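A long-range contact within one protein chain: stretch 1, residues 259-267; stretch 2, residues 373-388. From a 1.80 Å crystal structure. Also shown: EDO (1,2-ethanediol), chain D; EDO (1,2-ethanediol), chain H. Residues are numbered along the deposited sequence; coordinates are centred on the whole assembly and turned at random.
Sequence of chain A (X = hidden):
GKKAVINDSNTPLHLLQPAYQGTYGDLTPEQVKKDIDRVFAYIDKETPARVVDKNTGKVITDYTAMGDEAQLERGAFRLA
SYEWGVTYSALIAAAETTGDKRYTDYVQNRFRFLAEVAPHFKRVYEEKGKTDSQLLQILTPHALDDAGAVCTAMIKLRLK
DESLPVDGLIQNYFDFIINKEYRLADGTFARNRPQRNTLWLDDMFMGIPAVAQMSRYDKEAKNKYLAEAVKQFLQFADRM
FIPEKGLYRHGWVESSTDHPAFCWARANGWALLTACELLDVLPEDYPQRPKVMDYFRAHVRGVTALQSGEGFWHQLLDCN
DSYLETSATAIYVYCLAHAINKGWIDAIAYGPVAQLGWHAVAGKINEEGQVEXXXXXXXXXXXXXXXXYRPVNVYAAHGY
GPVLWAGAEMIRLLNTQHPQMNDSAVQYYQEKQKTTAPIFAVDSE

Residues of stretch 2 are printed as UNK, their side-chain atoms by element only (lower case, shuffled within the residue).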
# COMPACT_ATOMS: atom_id res chain seq x y z
N HIS A 259 12.05 0.24 17.01
CA HIS A 259 10.71 0.07 17.53
C HIS A 259 9.74 -0.22 16.41
O HIS A 259 9.05 0.66 15.95
CB HIS A 259 10.29 1.32 18.33
CG HIS A 259 11.21 1.63 19.47
ND1 HIS A 259 11.30 0.82 20.58
CD2 HIS A 259 12.06 2.67 19.67
CE1 HIS A 259 12.21 1.33 21.40
NE2 HIS A 259 12.68 2.46 20.87
N PRO A 260 9.65 -1.49 16.00
CA PRO A 260 8.76 -1.88 14.89
C PRO A 260 7.32 -1.47 15.12
O PRO A 260 6.84 -1.46 16.25
CB PRO A 260 8.87 -3.40 14.87
CG PRO A 260 10.20 -3.71 15.48
CD PRO A 260 10.35 -2.67 16.57
N ALA A 261 6.64 -1.07 14.05
CA ALA A 261 5.29 -0.55 14.12
C ALA A 261 4.32 -1.58 13.59
O ALA A 261 4.43 -1.99 12.44
CB ALA A 261 5.18 0.73 13.30
N PHE A 262 3.43 -2.05 14.44
CA PHE A 262 2.28 -2.79 14.03
C PHE A 262 1.10 -1.90 14.41
O PHE A 262 0.79 -1.74 15.58
CB PHE A 262 2.25 -4.15 14.69
CG PHE A 262 3.37 -5.06 14.19
CD1 PHE A 262 3.21 -5.77 13.02
CD2 PHE A 262 4.58 -5.08 14.81
CE1 PHE A 262 4.24 -6.49 12.49
CE2 PHE A 262 5.61 -5.86 14.29
CZ PHE A 262 5.42 -6.53 13.13
N CYS A 263 0.49 -1.25 13.41
CA CYS A 263 -0.52 -0.20 13.64
C CYS A 263 -1.89 -0.84 13.79
O CYS A 263 -2.74 -0.74 12.93
CB CYS A 263 -0.50 0.80 12.48
SG CYS A 263 1.16 1.59 12.36
N TRP A 264 -2.04 -1.58 14.88
CA TRP A 264 -3.24 -2.35 15.14
C TRP A 264 -4.44 -1.43 15.29
O TRP A 264 -4.40 -0.44 16.04
CB TRP A 264 -3.04 -3.25 16.37
CG TRP A 264 -4.20 -4.09 16.72
CD1 TRP A 264 -4.96 -4.82 15.86
CD2 TRP A 264 -4.77 -4.27 18.02
NE1 TRP A 264 -5.94 -5.47 16.54
CE2 TRP A 264 -5.86 -5.14 17.88
CE3 TRP A 264 -4.41 -3.84 19.28
CZ2 TRP A 264 -6.63 -5.57 18.95
CZ3 TRP A 264 -5.21 -4.23 20.36
CH2 TRP A 264 -6.30 -5.09 20.17
N ALA A 265 -5.50 -1.71 14.55
CA ALA A 265 -6.68 -0.80 14.49
C ALA A 265 -7.37 -0.56 15.79
O ALA A 265 -7.62 0.62 16.13
CB ALA A 265 -7.70 -1.28 13.39
N ARG A 266 -7.65 -1.59 16.59
CA ARG A 266 -8.37 -1.29 17.82
C ARG A 266 -7.56 -0.39 18.74
O ARG A 266 -8.10 0.58 19.24
CB ARG A 266 -8.83 -2.54 18.55
CG ARG A 266 -9.52 -2.15 19.87
CD ARG A 266 -10.48 -3.18 20.42
NE ARG A 266 -9.82 -4.40 20.83
CZ ARG A 266 -10.14 -5.62 20.39
NH1 ARG A 266 -11.12 -5.82 19.53
NH2 ARG A 266 -9.49 -6.67 20.90
N ALA A 267 -6.28 -0.66 18.93
CA ALA A 267 -5.47 0.16 19.84
C ALA A 267 -5.31 1.55 19.26
O ALA A 267 -5.24 2.52 20.00
CB ALA A 267 -4.10 -0.51 20.13
N UNK A 373 -17.69 -9.63 13.45
CA UNK A 373 -16.42 -9.15 12.91
C UNK A 373 -15.48 -8.43 13.88
O UNK A 373 -14.56 -7.72 13.42
N UNK A 374 -15.66 -8.66 15.19
CA UNK A 374 -14.82 -8.04 16.20
C UNK A 374 -13.65 -8.96 16.57
O UNK A 374 -13.85 -10.11 16.93
c UNK A 374 -14.65 -7.18 18.57
o UNK A 374 -16.62 -6.82 17.19
c UNK A 374 -15.57 -7.76 17.48
N UNK A 375 -12.44 -8.39 16.52
CA UNK A 375 -11.19 -9.05 16.94
C UNK A 375 -11.25 -9.37 18.44
O UNK A 375 -11.62 -8.53 19.26
c UNK A 375 -10.00 -8.10 16.65
s UNK A 375 -8.41 -8.74 17.19
N UNK A 376 -10.89 -10.60 18.80
CA UNK A 376 -10.89 -11.01 20.20
C UNK A 376 -9.76 -10.34 21.01
O UNK A 376 -8.95 -9.61 20.46
c UNK A 376 -9.44 -13.05 19.75
c UNK A 376 -10.79 -12.56 20.32
c UNK A 376 -12.05 -13.22 19.68
N UNK A 377 -9.71 -10.59 22.31
CA UNK A 377 -8.66 -9.99 23.15
C UNK A 377 -7.32 -10.31 22.50
O UNK A 377 -7.11 -11.45 22.08
N UNK A 378 -6.45 -9.31 22.42
CA UNK A 378 -5.20 -9.39 21.60
C UNK A 378 -4.06 -8.64 22.32
O UNK A 378 -4.21 -7.46 22.69
o UNK A 378 -6.34 -9.66 19.50
c UNK A 378 -5.46 -8.79 20.21
c UNK A 378 -4.15 -8.59 19.41
N UNK A 379 -2.96 -9.35 22.54
CA UNK A 379 -1.77 -8.81 23.17
C UNK A 379 -0.80 -8.24 22.12
O UNK A 379 -1.21 -7.85 21.02
N UNK A 380 0.48 -8.23 22.46
CA UNK A 380 1.51 -7.56 21.66
C UNK A 380 2.41 -8.54 20.95
O UNK A 380 2.91 -9.48 21.56
se UNK A 380 4.45 -4.76 23.00
c UNK A 380 3.42 -5.82 21.82
c UNK A 380 2.90 -3.69 23.69
c UNK A 380 2.37 -6.69 22.57
N UNK A 381 2.65 -8.31 19.68
CA UNK A 381 3.56 -9.15 18.92
C UNK A 381 4.58 -8.25 18.18
O UNK A 381 4.35 -7.02 17.98
c UNK A 381 2.79 -10.01 17.88
N UNK A 382 5.64 -8.89 17.71
CA UNK A 382 6.59 -8.28 16.82
C UNK A 382 6.70 -9.01 15.48
O UNK A 382 7.73 -9.04 14.82
c UNK A 382 7.84 -7.42 19.90
c UNK A 382 7.68 -6.48 20.85
c UNK A 382 7.53 -5.17 20.51
c UNK A 382 7.67 -5.74 18.25
c UNK A 382 7.49 -4.79 19.22
c UNK A 382 7.93 -8.09 17.52
c UNK A 382 7.85 -7.07 18.59
N UNK A 383 5.59 -9.61 15.07
CA UNK A 383 5.48 -10.20 13.72
C UNK A 383 4.06 -9.96 13.23
O UNK A 383 3.15 -9.81 14.05
c UNK A 383 4.77 -12.57 14.34
o UNK A 383 3.71 -12.77 13.69
o UNK A 383 5.02 -13.12 15.44
c UNK A 383 5.84 -11.70 13.71
N UNK A 384 3.88 -9.86 11.91
CA UNK A 384 2.54 -9.57 11.40
C UNK A 384 1.55 -10.71 11.41
O UNK A 384 0.36 -10.47 11.48
c UNK A 384 2.79 -9.16 9.95
c UNK A 384 4.91 -9.87 10.85
c UNK A 384 4.07 -9.89 9.58
N UNK A 385 2.02 -11.95 11.34
CA UNK A 385 1.09 -13.10 11.34
C UNK A 385 0.16 -13.11 12.56
O UNK A 385 -1.03 -13.35 12.44
c UNK A 385 1.89 -14.43 11.22
N UNK A 386 0.71 -12.83 13.73
CA UNK A 386 -0.09 -12.74 14.95
C UNK A 386 -1.29 -11.81 14.74
O UNK A 386 -2.44 -12.18 14.99
c UNK A 386 -0.98 -12.63 19.39
c UNK A 386 0.80 -12.26 16.10
c UNK A 386 -0.35 -10.64 17.64
c UNK A 386 -1.00 -10.35 18.83
c UNK A 386 -0.30 -12.92 18.25
c UNK A 386 -1.33 -11.36 19.67
c UNK A 386 0.04 -11.93 17.37
N UNK A 387 -1.02 -10.63 14.21
CA UNK A 387 -2.10 -9.64 14.06
C UNK A 387 -3.09 -10.03 12.97
O UNK A 387 -4.29 -9.86 13.10
c UNK A 387 -0.88 -7.63 15.04
o UNK A 387 0.89 -5.97 18.46
c UNK A 387 0.32 -6.53 17.33
c UNK A 387 -1.06 -6.56 17.20
c UNK A 387 -1.54 -8.25 13.82
c UNK A 387 -1.65 -7.08 16.07
c UNK A 387 1.10 -7.07 16.33
c UNK A 387 0.50 -7.61 15.19
N UNK A 388 -2.55 -10.49 11.86
CA UNK A 388 -3.42 -10.84 10.72
C UNK A 388 -4.41 -11.95 11.05
O UNK A 388 -5.52 -11.95 10.52
c UNK A 388 -2.08 -10.24 8.58
c UNK A 388 -1.99 -9.27 6.35
c UNK A 388 -0.99 -8.43 6.74
c UNK A 388 -2.59 -11.29 9.52
o UNK A 388 -0.43 -7.57 5.84
c UNK A 388 -2.52 -10.19 7.25
c UNK A 388 -0.51 -8.48 8.06
c UNK A 388 -1.04 -9.39 8.94
C1 EDO D . 12.40 2.45 14.00
O1 EDO D . 12.52 2.58 15.39
C2 EDO D . 12.07 1.00 13.67
O2 EDO D . 11.12 0.88 12.62
C1 EDO H . 8.28 3.54 11.29
O1 EDO H . 9.10 4.51 11.95
C2 EDO H . 7.80 2.44 12.24
O2 EDO H . 8.79 1.97 13.17
O HOH W 1 -7.62 -6.68 23.30

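Position 373 has backbone atoms alone and touches nothing of stretch 1; its positive phi of 77° favours the residue it is, Gly373. At 374 one carbon carries an oxygen and a carbon, and the residue comes within 3.9 Å of Arg266 NH1: Thr374, whose CG2 makes that approach. Position 375 has a carbon, then a sulfur lying at the edge of the Trp264 ring. This is Cys375, with SG 4.0 Å from Trp264 CZ2, while its backbone O accepts from Arg266 NH1 at 2.8 Å.

Position 376 carries three carbons, branched at the first and pointing away from stretch 1: Val376. Its contribution is backbone, O accepting from Arg266 NH2 at 3.0 Å. Position 377 has no side chain and sets its CA 4.1 Å from Arg266 NH2: Gly377. At 378 a carbon again bears one oxygen and one carbon, with the carbon over a face of the Trp264 ring. This is Thr378; CG2 sits 4.2 Å from the centroid of the six-membered ring, a CH-pi contact, while OG1 donates back to Val376 O at 2.8 Å, tying the turn together.

Position 379, bare of side-chain atoms, is Gly379. Position 380 is an unbranched run of two carbons, selenium and a carbon, reaching no part of stretch 1: Met380, present as selenomethionine. A single carbon at 381 gives Ala381, whose O lies 3.7 Å from Phe262 CD2.

At 382 a carbon leads to a six-carbon ring near Pro260 and Phe262: Phe382, with CD1 4.3 Å from Pro260 CG. Position 383 has two carbons, the second with two oxygens, pointing away: Asp383, the N-cap, whose OD1 accepts from the backbone N of 386 at 3.0 Å. Three carbons close onto the backbone N at 384, giving Pro384; its CD is 3.8 Å from Phe262 CE1.

Position 385, one carbon directed away, is Ala385. Position 386, a carbon and a six-carbon ring clear of stretch 1, is Phe386. At 387 the ring bears an oxygen and meets both Phe262 and Trp264: Tyr387, with CE2 3.5 Å from Phe262 CB and CE1 3.9 Å from Trp264 CB. Its OH accepts from Ala381 N at 3.2 Å. Position 388 has the same kind of side chain but no contact: Tyr388.

The rule is alternation: Pro260, Phe262, Trp264 and Arg266 point toward stretch 2, while Ala261 and Cys263 point away. Packing joins the aromatic portion; Arg266 instead reads backbone carbonyls, and water 1 links its NH2 to Thr378 N, each 3.0 Å from the water O.

Stretch 2 (373-388) GTCVGTGMAFDPAFYY
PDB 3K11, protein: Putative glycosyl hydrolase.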